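Local coordinates for YopX protein (Bacillus subtilis, PDB 2I2L) that is of unknown function: a homodimeric, all-beta protein of the YopX family encoded by the SPbeta prophage, at residues B[86-90]-B[91-95]; B[7-10]-B[11-14]. All coordinates share one frame; numbering follows the deposited sequence.

Contact 1: B[86-90]-B[91-95]; sequences VKFSD and GVFQV
A two-residue beta hairpin with a type I' turn joins strands 81-89 and 92-96; on one face of it Phe-88 and Phe-93 lie ring against ring. They are the non-hydrogen-bonded pair of the ladder, their CA atoms 4.4 Å apart, and they form an offset stack with centroids 4.2 Å apart and planes inclined by 22°. The overlap is partial: Phe-88 CD1 comes down on the CD2-CE2 side of the Phe-93 ring, while Phe-88 CB sits over the centre of that ring, 4.1 Å from its centroid, as a CH-pi contact. With CG anti to the backbone N (chi1 177°), the Phe-88 ring reaches across to its partner strand. Val-86 CG1 approaches the Phe-93 ring at its edge. Beyond the hairpin, Phe-88 packs on Asn-2 and Val-92 on Trp-111, both of the second subunit, so this corner takes part in the dimer.

One step further from the turn than Phe-88 and Phe-93, Lys-87 and Gln-94 form a hydrogen-bonded pair: Lys-87 N donates to Gln-94 O at 3.2 Å, and the return bond from Gln-94 N is weak. The turn runs from Ser-89 to Val-92, with Asp-90 and Gly-91 at its corners, both in the positive-phi conformation that a type I' turn requires. It is closed by Val-92 N donating to Ser-89 O over 3.3 Å. The same oxygen is gripped a second time, by a side chain: Gln-94, extended beyond CG, runs back along the face it shares with Lys-87 and Ser-89. Gln-94 NE2 donates to Ser-89 O at 3.0 Å, arriving on the opposite face of the carbonyl plane from Val-92 N, with the oxygen close to the plane of the Gln-94 amide.

Contact 2: B[7-10]-B[11-14]; sequences VWDG and EQMH
In the beta hairpin of strands 5-8 and 13-15, Asp-9 reaches over the connecting loop and binds three donors with its carboxylate. Asp-9 OD2 accepts from two backbone amides: Gln-12 N, 2.8 Å away on its syn side, and Glu-11 N, which comes in above the carboxylate plane. Asp-9 OD1 takes the third, from His-14 NE2 at 3.1 Å; the bond is nearly straight (166°), and Asp-9 OD1 lies in the imidazole plane, but NE2 meets it from above the carboxylate plane. With CG between the backbone N and the carbonyl carbon (chi1 69°), the carboxylate of Asp-9 turns back over the loop. Asp-9 N donates to Gln-12 O at 3.2 Å.

On the strands, Val-7 O receives His-14 N, while Val-7 CG2 packs on His-14 CB. The other face carries Trp-8, whose indole lies against the Glu-11 and Gln-12 backbone and also meets the Tyr-124 ring. Selenomethionine Met-13 makes an oblique Met-aromatic contact with the Trp-8 indole, and Met-13 CB lies at the indole edge, 3.9 Å from Trp-8 CE3. The oxygen of a water donates to Glu-11 O at 3.0 Å.

From the N terminus, contact 2 comes first: residues 7-10 and 11-14 close the hairpin between strands 5-8 and 13-15, at the edge of a four-stranded antiparallel sheet, with 13-15 as its outermost strand within the chain and strand 5-8 going on to pair with strand 53-60. The chain then builds a three-stranded sheet from 21-25, 31-36 and 41-46, which packs on contact 2 through Leu-33, Val-44 and Val-45. Contact 1 closes later, within the five-stranded sheet, flanked by strands 68-74 and 106-108. The two hairpins therefore follow in series, neither nested nor crossed. They lie on opposite sides of the chain's centre, their own centres 21 Å apart, and do not touch; the second subunit reaches contact 1 but not contact 2.

Contact 1: B[86-90]-B[91-95]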
ATOM      1  N   VAL B  86      13.138   3.379   2.862  1.00 40.04           N
ATOM      2  CA  VAL B  86      11.964   3.253   2.019  1.00 36.71           C
ATOM      3  C   VAL B  86      10.755   3.769   2.790  1.00 36.82           C
ATOM      4  O   VAL B  86      10.358   3.193   3.809  1.00 34.71           O
ATOM      5  CB  VAL B  86      11.726   1.781   1.631  1.00 35.17           C
ATOM      6  CG1 VAL B  86      10.466   1.654   0.801  1.00 32.21           C
ATOM      7  CG2 VAL B  86      12.928   1.252   0.874  1.00 33.73           C
ATOM      8  N   LYS B  87      10.187   4.868   2.306  1.00 37.78           N
ATOM      9  CA  LYS B  87       9.019   5.479   2.928  1.00 39.85           C
ATOM     10  C   LYS B  87       7.821   5.252   2.015  1.00 41.08           C
ATOM     11  O   LYS B  87       7.934   5.323   0.791  1.00 42.88           O
ATOM     12  CB  LYS B  87       9.206   6.992   3.093  1.00 41.03           C
ATOM     13  CG  LYS B  87      10.564   7.466   3.619  1.00 42.09           C
ATOM     14  CD  LYS B  87      10.507   8.971   3.901  1.00 42.41           C
ATOM     15  CE  LYS B  87      11.838   9.540   4.367  1.00 42.26           C
ATOM     16  NZ  LYS B  87      12.852   9.575   3.282  1.00 42.45           N
ATOM     17  N   PHE B  88       6.669   4.973   2.600  1.00 41.50           N
ATOM     18  CA  PHE B  88       5.480   4.773   1.793  1.00 41.15           C
ATOM     19  C   PHE B  88       4.647   6.030   1.957  1.00 42.37           C
ATOM     20  O   PHE B  88       3.948   6.206   2.961  1.00 40.75           O
ATOM     21  CB  PHE B  88       4.720   3.537   2.267  1.00 41.70           C
ATOM     22  CG  PHE B  88       3.442   3.292   1.530  1.00 40.35           C
ATOM     23  CD1 PHE B  88       3.378   3.442   0.150  1.00 39.55           C
ATOM     24  CD2 PHE B  88       2.300   2.901   2.214  1.00 40.91           C
ATOM     25  CE1 PHE B  88       2.197   3.212  -0.542  1.00 36.73           C
ATOM     26  CE2 PHE B  88       1.116   2.668   1.532  1.00 40.86           C
ATOM     27  CZ  PHE B  88       1.069   2.827   0.145  1.00 38.32           C
ATOM     28  N   SER B  89       4.761   6.916   0.967  1.00 43.88           N
ATOM     29  CA  SER B  89       4.052   8.191   0.971  1.00 44.23           C
ATOM     30  C   SER B  89       3.491   8.554  -0.406  1.00 43.67           C
ATOM     31  O   SER B  89       4.137   8.304  -1.425  1.00 43.62           O
ATOM     32  CB  SER B  89       5.005   9.289   1.440  1.00 44.88           C
ATOM     33  OG  SER B  89       4.484  10.568   1.136  1.00 49.95           O
ATOM     34  N   ASP B  90       2.294   9.144  -0.426  1.00 42.77           N
ATOM     35  CA  ASP B  90       1.644   9.564  -1.674  1.00 42.58           C
ATOM     36  C   ASP B  90       1.277   8.433  -2.627  1.00 41.57           C
ATOM     37  O   ASP B  90       1.227   8.634  -3.845  1.00 40.97           O
ATOM     38  CB  ASP B  90       2.527  10.560  -2.433  1.00 43.04           C
ATOM     39  CG  ASP B  90       2.676  11.886  -1.708  1.00 43.52           C
ATOM     40  OD1 ASP B  90       3.440  12.735  -2.210  1.00 45.27           O
ATOM     41  OD2 ASP B  90       2.038  12.080  -0.647  1.00 41.80           O
ATOM     42  N   GLY B  91       1.033   7.249  -2.079  1.00 40.74           N
ATOM     43  CA  GLY B  91       0.657   6.120  -2.908  1.00 38.25           C
ATOM     44  C   GLY B  91       1.815   5.438  -3.598  1.00 36.75           C
ATOM     45  O   GLY B  91       1.625   4.647  -4.520  1.00 36.73           O
ATOM     46  N   VAL B  92       3.028   5.739  -3.166  1.00 36.77           N
ATOM     47  CA  VAL B  92       4.181   5.102  -3.775  1.00 37.03           C
ATOM     48  C   VAL B  92       5.303   4.839  -2.782  1.00 37.59           C
ATOM     49  O   VAL B  92       5.606   5.666  -1.927  1.00 37.00           O
ATOM     50  CB  VAL B  92       4.696   5.924  -5.007  1.00 35.09           C
ATOM     51  CG1 VAL B  92       4.309   7.386  -4.863  1.00 33.76           C
ATOM     52  CG2 VAL B  92       6.200   5.773  -5.158  1.00 32.46           C
ATOM     53  N   PHE B  93       5.872   3.641  -2.883  1.00 40.24           N
ATOM     54  CA  PHE B  93       6.986   3.220  -2.046  1.00 41.82           C
ATOM     55  C   PHE B  93       8.198   3.878  -2.679  1.00 44.38           C
ATOM     56  O   PHE B  93       8.876   3.283  -3.518  1.00 45.70           O
ATOM     57  CB  PHE B  93       7.137   1.697  -2.083  1.00 40.08           C
ATOM     58  CG  PHE B  93       6.199   0.978  -1.168  1.00 40.97           C
ATOM     59  CD1 PHE B  93       6.660   0.410   0.014  1.00 42.06           C
ATOM     60  CD2 PHE B  93       4.846   0.906  -1.456  1.00 41.15           C
ATOM     61  CE1 PHE B  93       5.781  -0.218   0.904  1.00 42.10           C
ATOM     62  CE2 PHE B  93       3.957   0.282  -0.571  1.00 42.92           C
ATOM     63  CZ  PHE B  93       4.428  -0.281   0.611  1.00 41.87           C
ATOM     64  N   GLN B  94       8.450   5.123  -2.299  1.00 46.62           N
ATOM     65  CA  GLN B  94       9.576   5.864  -2.837  1.00 48.67           C
ATOM     66  C   GLN B  94      10.838   5.658  -2.013  1.00 50.77           C
ATOM     67  O   GLN B  94      10.778   5.251  -0.849  1.00 50.20           O
ATOM     68  CB  GLN B  94       9.228   7.347  -2.898  1.00 49.15           C
ATOM     69  CG  GLN B  94       8.460   7.841  -1.684  1.00 50.67           C
ATOM     70  CD  GLN B  94       8.071   9.297  -1.799  1.00 51.55           C
ATOM     71  OE1 GLN B  94       8.926  10.180  -1.797  1.00 51.28           O
ATOM     72  NE2 GLN B  94       6.773   9.555  -1.906  1.00 52.22           N
ATOM     73  N   VAL B  95      11.979   5.932  -2.635  1.00 53.23           N
ATOM     74  CA  VAL B  95      13.281   5.800  -1.990  1.00 55.11           C
ATOM     75  C   VAL B  95      14.217   6.835  -2.600  1.00 57.60           C
ATOM     76  O   VAL B  95      14.184   7.074  -3.817  1.00 57.83           O
ATOM     77  CB  VAL B  95      13.884   4.397  -2.206  1.00 54.36           C
ATOM     78  CG1 VAL B  95      14.083   4.133  -3.696  1.00 53.07           C
ATOM     79  CG2 VAL B  95      15.202   4.286  -1.462  1.00 53.81           C
TER

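Contact 2: B[7-10]-B[11-14]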
ATOM      1  N   VAL B   7       4.293  -5.525  11.974  1.00 31.15           N
ATOM      2  CA  VAL B   7       4.058  -4.542  13.018  1.00 31.54           C
ATOM      3  C   VAL B   7       5.163  -4.583  14.045  1.00 32.12           C
ATOM      4  O   VAL B   7       5.612  -5.651  14.468  1.00 30.97           O
ATOM      5  CB  VAL B   7       2.723  -4.756  13.759  1.00 30.08           C
ATOM      6  CG1 VAL B   7       1.559  -4.455  12.850  1.00 30.39           C
ATOM      7  CG2 VAL B   7       2.643  -6.161  14.263  1.00 30.82           C
ATOM      8  N   TRP B   8       5.616  -3.394  14.414  1.00 34.27           N
ATOM      9  CA  TRP B   8       6.640  -3.226  15.427  1.00 36.57           C
ATOM     10  C   TRP B   8       5.798  -2.939  16.666  1.00 38.15           C
ATOM     11  O   TRP B   8       5.031  -1.973  16.679  1.00 37.93           O
ATOM     12  CB  TRP B   8       7.505  -2.021  15.079  1.00 37.92           C
ATOM     13  CG  TRP B   8       8.562  -1.707  16.082  1.00 40.83           C
ATOM     14  CD1 TRP B   8       8.711  -0.538  16.774  1.00 41.17           C
ATOM     15  CD2 TRP B   8       9.678  -2.527  16.439  1.00 42.10           C
ATOM     16  NE1 TRP B   8       9.859  -0.573  17.531  1.00 40.96           N
ATOM     17  CE2 TRP B   8      10.476  -1.785  17.344  1.00 40.86           C
ATOM     18  CE3 TRP B   8      10.093  -3.820  16.079  1.00 42.17           C
ATOM     19  CZ2 TRP B   8      11.656  -2.283  17.892  1.00 39.45           C
ATOM     20  CZ3 TRP B   8      11.276  -4.319  16.630  1.00 41.36           C
ATOM     21  CH2 TRP B   8      12.040  -3.548  17.524  1.00 39.63           C
ATOM     22  N   ASP B   9       5.909  -3.785  17.688  1.00 39.50           N
ATOM     23  CA  ASP B   9       5.125  -3.606  18.903  1.00 41.15           C
ATOM     24  C   ASP B   9       5.901  -2.865  19.979  1.00 43.10           C
ATOM     25  O   ASP B   9       5.464  -2.812  21.127  1.00 43.91           O
ATOM     26  CB  ASP B   9       4.702  -4.954  19.464  1.00 41.63           C
ATOM     27  CG  ASP B   9       5.867  -5.737  20.013  1.00 43.53           C
ATOM     28  OD1 ASP B   9       5.638  -6.803  20.622  1.00 46.38           O
ATOM     29  OD2 ASP B   9       7.018  -5.285  19.836  1.00 42.35           O
ATOM     30  N   GLY B  10       7.053  -2.305  19.611  1.00 44.61           N
ATOM     31  CA  GLY B  10       7.868  -1.575  20.570  1.00 45.97           C
ATOM     32  C   GLY B  10       9.163  -2.298  20.912  1.00 46.39           C
ATOM     33  O   GLY B  10      10.220  -1.678  21.033  1.00 45.57           O
ATOM     34  N   GLU B  11       9.084  -3.615  21.057  1.00 47.59           N
ATOM     35  CA  GLU B  11      10.254  -4.411  21.393  1.00 49.58           C
ATOM     36  C   GLU B  11      10.664  -5.357  20.259  1.00 50.37           C
ATOM     37  O   GLU B  11      11.854  -5.531  19.987  1.00 51.47           O
ATOM     38  CB  GLU B  11       9.992  -5.216  22.673  1.00 50.45           C
ATOM     39  CG  GLU B  11       9.651  -4.378  23.910  1.00 52.39           C
ATOM     40  CD  GLU B  11       9.503  -5.228  25.183  1.00 55.89           C
ATOM     41  OE1 GLU B  11       9.004  -4.706  26.209  1.00 55.33           O
ATOM     42  OE2 GLU B  11       9.892  -6.421  25.161  1.00 57.43           O
ATOM     43  N   GLN B  12       9.689  -5.963  19.591  1.00 50.30           N
ATOM     44  CA  GLN B  12      10.004  -6.882  18.505  1.00 50.03           C
ATOM     45  C   GLN B  12       9.162  -6.668  17.248  1.00 49.18           C
ATOM     46  O   GLN B  12       8.111  -6.023  17.288  1.00 49.68           O
ATOM     47  CB  GLN B  12       9.864  -8.324  18.996  1.00 51.78           C
ATOM     48  CG  GLN B  12       8.554  -8.619  19.709  1.00 53.62           C
ATOM     49  CD  GLN B  12       8.484 -10.050  20.213  1.00 55.07           C
ATOM     50  OE1 GLN B  12       9.290 -10.469  21.040  1.00 56.28           O
ATOM     51  NE2 GLN B  12       7.516 -10.807  19.711  1.00 56.94           N
HETATM   52  N   MSE B  13       9.641  -7.207  16.127  1.00 47.59           N
HETATM   53  CA  MSE B  13       8.953  -7.079  14.844  1.00 44.47           C
HETATM   54  C   MSE B  13       8.085  -8.312  14.581  1.00 41.53           C
HETATM   55  O   MSE B  13       8.512  -9.442  14.824  1.00 40.44           O
HETATM   56  CB  MSE B  13       9.980  -6.924  13.719  1.00 43.99           C
HETATM   57  CG  MSE B  13       9.370  -6.575  12.373  1.00 46.31           C
HETATM   58 SE   MSE B  13       8.701  -4.766  12.296  1.00 47.32          SE
HETATM   59  CE  MSE B  13      10.294  -3.888  11.623  1.00 44.77           C
ATOM     60  N   HIS B  14       6.866  -8.085  14.094  1.00 38.47           N
ATOM     61  CA  HIS B  14       5.937  -9.173  13.791  1.00 36.46           C
ATOM     62  C   HIS B  14       5.573  -9.183  12.307  1.00 36.51           C
ATOM     63  O   HIS B  14       5.154  -8.162  11.757  1.00 36.56           O
ATOM     64  CB  HIS B  14       4.648  -9.022  14.598  1.00 35.64           C
ATOM     65  CG  HIS B  14       4.847  -9.073  16.084  1.00 36.55           C
ATOM     66  ND1 HIS B  14       4.851 -10.250  16.792  1.00 35.79           N
ATOM     67  CD2 HIS B  14       5.076  -8.082  16.982  1.00 35.37           C
ATOM     68  CE1 HIS B  14       5.076  -9.989  18.073  1.00 35.00           C
ATOM     69  NE2 HIS B  14       5.215  -8.686  18.210  1.00 35.27           N
TER
HETATM   70  O   HOH W   1      13.381  -3.060  20.865  1.00 51.41           O